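Local atomic coordinates of putative phosphoglycolate phosphatase (Lactobacillus delbrueckii, PDB entry 2HI0), a protein that probably hydrolyses 2-phosphoglycolate to glycolate and phosphate, as a member of the haloacid dehalogenase superfamily. Residues A[26-31]-A[98-103]; A[20-25]-A[42-47]. One frame throughout, in Å; residues are numbered along the deposited sequence.

Overall arrangement
Helix 19-32 runs through both contacts, and the two show how one helix changes its chemistry with its place in the fold. Contact 1 lies at the surface, its centre about 18 Å from the centre of the chain, and joins the later turns of this helix to helix 87-103 through two stacked tyrosines. Contact 2 is a buried one, about 12 Å from that centre, where earlier turns meet helix 41-47 through Ile44 against Leu22 and the hydroxyl-bearing Thr23, with the Leu22 side chain about 8 Å from a bound sodium ion. Neither has a hydrogen bond across it. The centres of the contacts are about 11 Å apart, and they touch: Leu26 packs on Ile44 and Phe47, and Tyr101 on Leu22.

Contact 1: A[26-31]-A[98-103]; sequences LNYAFE and KPYYAD. With EDO (1,2-ethanediol), chain H.
Tyr28 and Tyr100 form an offset aromatic stack at the surface of the helical cap, where helix 19-32 and helix 87-103 lie together. The ring centroids are 3.9 Å apart and the planes are tilted by 13°, so the rings meet face to face but slightly splayed. They are also displaced: Tyr100 CE1 stands over the centre of the Tyr28 ring, 3.5 Å above its plane, whereas Tyr28 CD2 lies above the Tyr100 face nearer its rim. The closest pair is Tyr28 CE2 and Tyr100 CD1, at 3.3 Å. Although the planes are nearly parallel, the side chains run across each other at about a right angle. Tyr28 CB also lies over the Tyr100 ring face, a CH-pi contact 4.2 Å from its centroid. In both tyrosines CG lies opposite the backbone N (chi1 180° at Tyr28 and -174° at Tyr100); together with bonds from CA that already point toward the partner helix, this brings the rings face to face.

Tyr100 follows a kink in its helix at Pro99, whose nitrogen has no bond to the preceding turn. Its ring also stacks on His104 and touches Ala25, while Tyr28 rests on Val96, so the pair continues the interface between the same two helices. At Glu31, OE1 accepts a hydrogen bond from O1 of a 1,2-ethanediol at 2.6 Å; this molecule probably comes from the crystallisation liquor. The stack joins two helices of the helical cap inserted into the Rossmann-like core, as in phosphoglycolate phosphatase-type members of the HAD superfamily.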
loop_
_atom_site.group_PDB
_atom_site.type_symbol
_atom_site.label_atom_id
_atom_site.label_comp_id
_atom_site.label_asym_id
_atom_site.label_seq_id
_atom_site.Cartn_x
_atom_site.Cartn_y
_atom_site.Cartn_z
ATOM N N LEU A 26 -9.158 9.552 8.498
ATOM C CA LEU A 26 -8.829 10.807 7.808
ATOM C C LEU A 26 -9.873 11.870 8.131
ATOM O O LEU A 26 -9.533 13.010 8.428
ATOM C CB LEU A 26 -8.655 10.691 6.257
ATOM C CG LEU A 26 -7.898 11.843 5.535
ATOM C CD1 LEU A 26 -6.476 11.968 6.059
ATOM C CD2 LEU A 26 -7.930 11.545 4.026
ATOM N N ASN A 27 -11.143 11.520 8.032
ATOM C CA ASN A 27 -12.196 12.460 8.330
ATOM C C ASN A 27 -12.171 12.928 9.785
ATOM O O ASN A 27 -12.334 14.119 10.063
ATOM C CB ASN A 27 -13.579 11.908 7.980
ATOM C CG ASN A 27 -13.867 11.933 6.483
ATOM O OD1 ASN A 27 -13.393 12.808 5.758
ATOM N ND2 ASN A 27 -14.638 10.951 6.016
ATOM N N TYR A 28 -11.897 11.995 10.713
ATOM C CA TYR A 28 -11.692 12.354 12.129
ATOM C C TYR A 28 -10.599 13.416 12.324
ATOM O O TYR A 28 -10.799 14.422 12.997
ATOM C CB TYR A 28 -11.389 11.113 12.970
ATOM C CG TYR A 28 -11.164 11.436 14.455
ATOM C CD1 TYR A 28 -12.235 11.487 15.344
ATOM C CD2 TYR A 28 -9.908 11.636 14.934
ATOM C CE1 TYR A 28 -12.024 11.783 16.670
ATOM C CE2 TYR A 28 -9.684 11.952 16.250
ATOM C CZ TYR A 28 -10.757 12.012 17.124
ATOM O OH TYR A 28 -10.561 12.281 18.457
ATOM N N ALA A 29 -9.420 13.154 11.736
ATOM C CA ALA A 29 -8.235 14.015 11.843
ATOM C C ALA A 29 -8.506 15.406 11.266
ATOM O O ALA A 29 -8.124 16.451 11.809
ATOM C CB ALA A 29 -7.050 13.353 11.099
ATOM N N PHE A 30 -9.120 15.428 10.089
ATOM C CA PHE A 30 -9.516 16.660 9.410
ATOM C C PHE A 30 -10.493 17.454 10.266
ATOM O O PHE A 30 -10.332 18.636 10.492
ATOM C CB PHE A 30 -10.104 16.384 8.008
ATOM C CG PHE A 30 -9.050 16.483 6.883
ATOM C CD1 PHE A 30 -7.927 15.704 6.956
ATOM C CD2 PHE A 30 -9.158 17.397 5.833
ATOM C CE1 PHE A 30 -6.929 15.746 6.020
ATOM C CE2 PHE A 30 -8.136 17.469 4.879
ATOM C CZ PHE A 30 -7.024 16.636 4.988
ATOM N N GLU A 31 -11.510 16.779 10.764
ATOM C CA GLU A 31 -12.489 17.477 11.601
ATOM C C GLU A 31 -11.820 18.080 12.859
ATOM O O GLU A 31 -12.100 19.236 13.233
ATOM C CB GLU A 31 -13.585 16.492 12.029
ATOM C CG GLU A 31 -14.652 17.110 12.925
ATOM C CD GLU A 31 -15.819 16.187 13.227
ATOM O OE1 GLU A 31 -15.609 15.039 13.686
ATOM O OE2 GLU A 31 -16.958 16.685 13.047
ATOM N N LYS A 98 -2.150 9.866 12.685
ATOM C CA LYS A 98 -1.317 8.668 12.864
ATOM C C LYS A 98 -1.729 7.831 14.087
ATOM O O LYS A 98 -2.024 6.651 13.982
ATOM C CB LYS A 98 0.163 9.051 12.881
ATOM C CG LYS A 98 0.627 9.500 11.504
ATOM C CD LYS A 98 2.154 9.604 11.368
ATOM C CE LYS A 98 2.884 8.351 11.879
ATOM N NZ LYS A 98 4.287 8.263 11.362
ATOM N N PRO A 99 -1.801 8.441 15.256
ATOM C CA PRO A 99 -2.227 7.659 16.421
ATOM C C PRO A 99 -3.689 7.215 16.359
ATOM O O PRO A 99 -4.024 6.066 16.734
ATOM C CB PRO A 99 -2.012 8.606 17.596
ATOM C CG PRO A 99 -1.933 9.951 16.994
ATOM C CD PRO A 99 -1.427 9.826 15.610
ATOM N N TYR A 100 -4.540 8.081 15.811
ATOM C CA TYR A 100 -5.954 7.689 15.704
ATOM C C TYR A 100 -6.112 6.462 14.829
ATOM O O TYR A 100 -6.745 5.477 15.209
ATOM C CB TYR A 100 -6.799 8.820 15.186
ATOM C CG TYR A 100 -8.261 8.455 15.229
ATOM C CD1 TYR A 100 -9.007 8.704 16.386
ATOM C CD2 TYR A 100 -8.893 7.824 14.139
ATOM C CE1 TYR A 100 -10.372 8.366 16.434
ATOM C CE2 TYR A 100 -10.230 7.485 14.180
ATOM C CZ TYR A 100 -10.966 7.750 15.330
ATOM O OH TYR A 100 -12.319 7.404 15.356
ATOM N N TYR A 101 -5.522 6.529 13.638
ATOM C CA TYR A 101 -5.557 5.392 12.731
ATOM C C TYR A 101 -4.974 4.101 13.369
ATOM O O TYR A 101 -5.608 3.026 13.299
ATOM C CB TYR A 101 -4.876 5.731 11.402
ATOM C CG TYR A 101 -4.928 4.526 10.494
ATOM C CD1 TYR A 101 -6.127 4.064 9.996
ATOM C CD2 TYR A 101 -3.794 3.860 10.148
ATOM C CE1 TYR A 101 -6.183 2.958 9.176
ATOM C CE2 TYR A 101 -3.834 2.759 9.339
ATOM C CZ TYR A 101 -5.028 2.295 8.851
ATOM O OH TYR A 101 -5.047 1.164 8.056
ATOM N N ALA A 102 -3.784 4.195 13.949
ATOM C CA ALA A 102 -3.183 3.077 14.644
ATOM C C ALA A 102 -4.137 2.394 15.650
ATOM O O ALA A 102 -4.174 1.169 15.755
ATOM C CB ALA A 102 -1.851 3.511 15.359
ATOM N N ASP A 103 -4.895 3.197 16.384
ATOM C CA ASP A 103 -5.840 2.682 17.377
ATOM C C ASP A 103 -7.207 2.296 16.793
ATOM O O ASP A 103 -8.067 1.769 17.515
ATOM C CB ASP A 103 -6.082 3.756 18.445
ATOM C CG ASP A 103 -4.828 4.079 19.247
ATOM O OD1 ASP A 103 -3.922 3.207 19.319
ATOM O OD2 ASP A 103 -4.743 5.209 19.779
HETATM C C1 EDO H . -15.601 13.169 11.102
HETATM O O1 EDO H . -16.076 12.787 12.382
HETATM C C2 EDO H . -16.636 12.699 10.083
HETATM O O2 EDO H . -17.891 13.385 10.189
#

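Contact 2: A[20-25]-A[42-47]; sequences ADLTSA and EDIKNF
No flat group takes part where Leu22 and Thr23 meet Ile44; the ring of Phe47 and the amide of Asn46, both on 42-47, turn to partners on their own side. The Phe47 ring has Asp43 O over the centre of one face, 3.3 Å above its plane, and meets Phe39 edge-to-face. The amide of Asn46 is turned back along its own helix: ND2 donates to Glu42 O at 2.9 Å, with an N-H...O angle of 150° and the acceptor nearly in the amide plane (6° from it).

Across the contact, Ile44 works as the single wedge. Its CG1 lies 3.3 Å from Thr23 OG1, and its CD1 reaches the backbone, 3.7 Å from Thr23 CA. The other branch, CG2, touches Leu22 CB, one residue before Thr23, at 4.0 Å. Thr23 places OG1 anti to its carbonyl carbon, chi1 -64°, which sets the hydroxyl beside the isoleucine while it remains hydrogen-bonded to Ser19 O of its own helix. The helices come close here, with Thr23 CA and Ile44 CA 6.0 Å apart.

With an alanine in place of Ile44, both branches would go, and a gap would probably open beside Thr23 CA and Leu22 CB, loosening the hold between the two helices. Leu22 also touches Asp12, which together with Asp10 and Asp190 binds the sodium ion, about 8 Å from the Leu22 side chain. The grip is therefore one of shape and apolar burial: the only polar side-chain atom at the interface, Thr23 OG1, finds its partner within its own helix, and nothing polar ties helix 19-32 to helix 41-47 between these segments.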
loop_
_atom_site.group_PDB
_atom_site.type_symbol
_atom_site.label_atom_id
_atom_site.label_comp_id
_atom_site.label_asym_id
_atom_site.label_seq_id
_atom_site.Cartn_x
_atom_site.Cartn_y
_atom_site.Cartn_z
ATOM N N ALA A 20 -12.187 1.764 4.184
ATOM C CA ALA A 20 -13.186 2.323 5.115
ATOM C C ALA A 20 -12.561 2.906 6.369
ATOM O O ALA A 20 -12.899 4.029 6.768
ATOM C CB ALA A 20 -14.250 1.286 5.509
ATOM N N ASP A 21 -11.645 2.168 7.009
ATOM C CA ASP A 21 -11.023 2.615 8.263
ATOM C C ASP A 21 -10.117 3.811 7.979
ATOM O O ASP A 21 -10.008 4.747 8.784
ATOM C CB ASP A 21 -10.235 1.478 8.942
ATOM C CG ASP A 21 -11.136 0.454 9.658
ATOM O OD1 ASP A 21 -12.333 0.714 9.924
ATOM O OD2 ASP A 21 -10.650 -0.656 9.993
ATOM N N LEU A 22 -9.464 3.805 6.815
ATOM C CA LEU A 22 -8.638 4.972 6.443
ATOM C C LEU A 22 -9.479 6.269 6.304
ATOM O O LEU A 22 -9.083 7.370 6.723
ATOM C CB LEU A 22 -7.856 4.707 5.131
ATOM C CG LEU A 22 -6.658 3.780 5.218
ATOM C CD1 LEU A 22 -6.240 3.427 3.780
ATOM C CD2 LEU A 22 -5.466 4.324 5.981
ATOM N N THR A 23 -10.656 6.087 5.701
ATOM C CA THR A 23 -11.612 7.167 5.444
ATOM C C THR A 23 -12.100 7.739 6.765
ATOM O O THR A 23 -12.078 8.927 6.976
ATOM C CB THR A 23 -12.773 6.636 4.560
ATOM O OG1 THR A 23 -12.245 6.245 3.284
ATOM C CG2 THR A 23 -13.826 7.705 4.317
ATOM N N SER A 24 -12.542 6.863 7.662
ATOM C CA SER A 24 -13.013 7.285 8.969
ATOM C C SER A 24 -11.924 8.047 9.740
ATOM O O SER A 24 -12.185 9.089 10.355
ATOM C CB SER A 24 -13.471 6.055 9.761
ATOM O OG SER A 24 -14.001 6.458 11.004
ATOM N N ALA A 25 -10.697 7.525 9.738
ATOM C CA ALA A 25 -9.594 8.134 10.464
ATOM C C ALA A 25 -9.191 9.472 9.833
ATOM O O ALA A 25 -8.901 10.442 10.537
ATOM C CB ALA A 25 -8.411 7.183 10.540
ATOM N N GLU A 42 -13.868 6.482 -2.071
ATOM C CA GLU A 42 -13.256 6.687 -3.382
ATOM C C GLU A 42 -12.194 7.797 -3.330
ATOM O O GLU A 42 -11.184 7.726 -4.038
ATOM C CB GLU A 42 -14.292 7.008 -4.481
ATOM C CG GLU A 42 -15.183 5.833 -4.918
ATOM C CD GLU A 42 -14.428 4.546 -5.318
ATOM O OE1 GLU A 42 -13.845 4.520 -6.424
ATOM O OE2 GLU A 42 -14.436 3.548 -4.536
ATOM N N ASP A 43 -12.417 8.818 -2.497
ATOM C CA ASP A 43 -11.431 9.885 -2.322
ATOM C C ASP A 43 -10.166 9.252 -1.728
ATOM O O ASP A 43 -9.030 9.504 -2.171
ATOM C CB ASP A 43 -11.943 10.986 -1.387
ATOM C CG ASP A 43 -13.055 11.836 -1.989
ATOM O OD1 ASP A 43 -13.088 12.045 -3.229
ATOM O OD2 ASP A 43 -13.871 12.330 -1.174
ATOM N N ILE A 44 -10.366 8.447 -0.693
ATOM C CA ILE A 44 -9.220 7.850 0.001
ATOM C C ILE A 44 -8.365 6.983 -0.934
ATOM O O ILE A 44 -7.148 6.924 -0.792
ATOM C CB ILE A 44 -9.684 7.049 1.289
ATOM C CG1 ILE A 44 -9.559 7.943 2.524
ATOM C CG2 ILE A 44 -8.942 5.749 1.463
ATOM C CD1 ILE A 44 -10.494 9.151 2.519
ATOM N N LYS A 45 -9.004 6.292 -1.874
ATOM C CA LYS A 45 -8.277 5.485 -2.873
ATOM C C LYS A 45 -7.381 6.315 -3.779
ATOM O O LYS A 45 -6.401 5.797 -4.341
ATOM C CB LYS A 45 -9.264 4.654 -3.682
ATOM C CG LYS A 45 -9.998 3.606 -2.867
ATOM C CD LYS A 45 -11.019 2.871 -3.686
ATOM C CE LYS A 45 -11.549 1.680 -2.918
ATOM N NZ LYS A 45 -12.762 1.083 -3.588
ATOM N N ASN A 46 -7.694 7.604 -3.881
ATOM C CA ASN A 46 -6.850 8.579 -4.601
ATOM C C ASN A 46 -5.784 9.224 -3.703
ATOM O O ASN A 46 -4.807 9.812 -4.187
ATOM C CB ASN A 46 -7.697 9.696 -5.216
ATOM C CG ASN A 46 -8.434 9.264 -6.441
ATOM O OD1 ASN A 46 -7.940 9.419 -7.573
ATOM N ND2 ASN A 46 -9.614 8.699 -6.238
ATOM N N PHE A 47 -5.960 9.169 -2.392
ATOM C CA PHE A 47 -4.977 9.803 -1.513
ATOM C C PHE A 47 -3.835 8.907 -1.092
ATOM O O PHE A 47 -2.706 9.324 -1.045
ATOM C CB PHE A 47 -5.626 10.367 -0.260
ATOM C CG PHE A 47 -6.771 11.354 -0.505
ATOM C CD1 PHE A 47 -6.857 12.112 -1.663
ATOM C CD2 PHE A 47 -7.732 11.531 0.499
ATOM C CE1 PHE A 47 -7.920 12.978 -1.844
ATOM C CE2 PHE A 47 -8.753 12.394 0.340
ATOM C CZ PHE A 47 -8.843 13.135 -0.840
#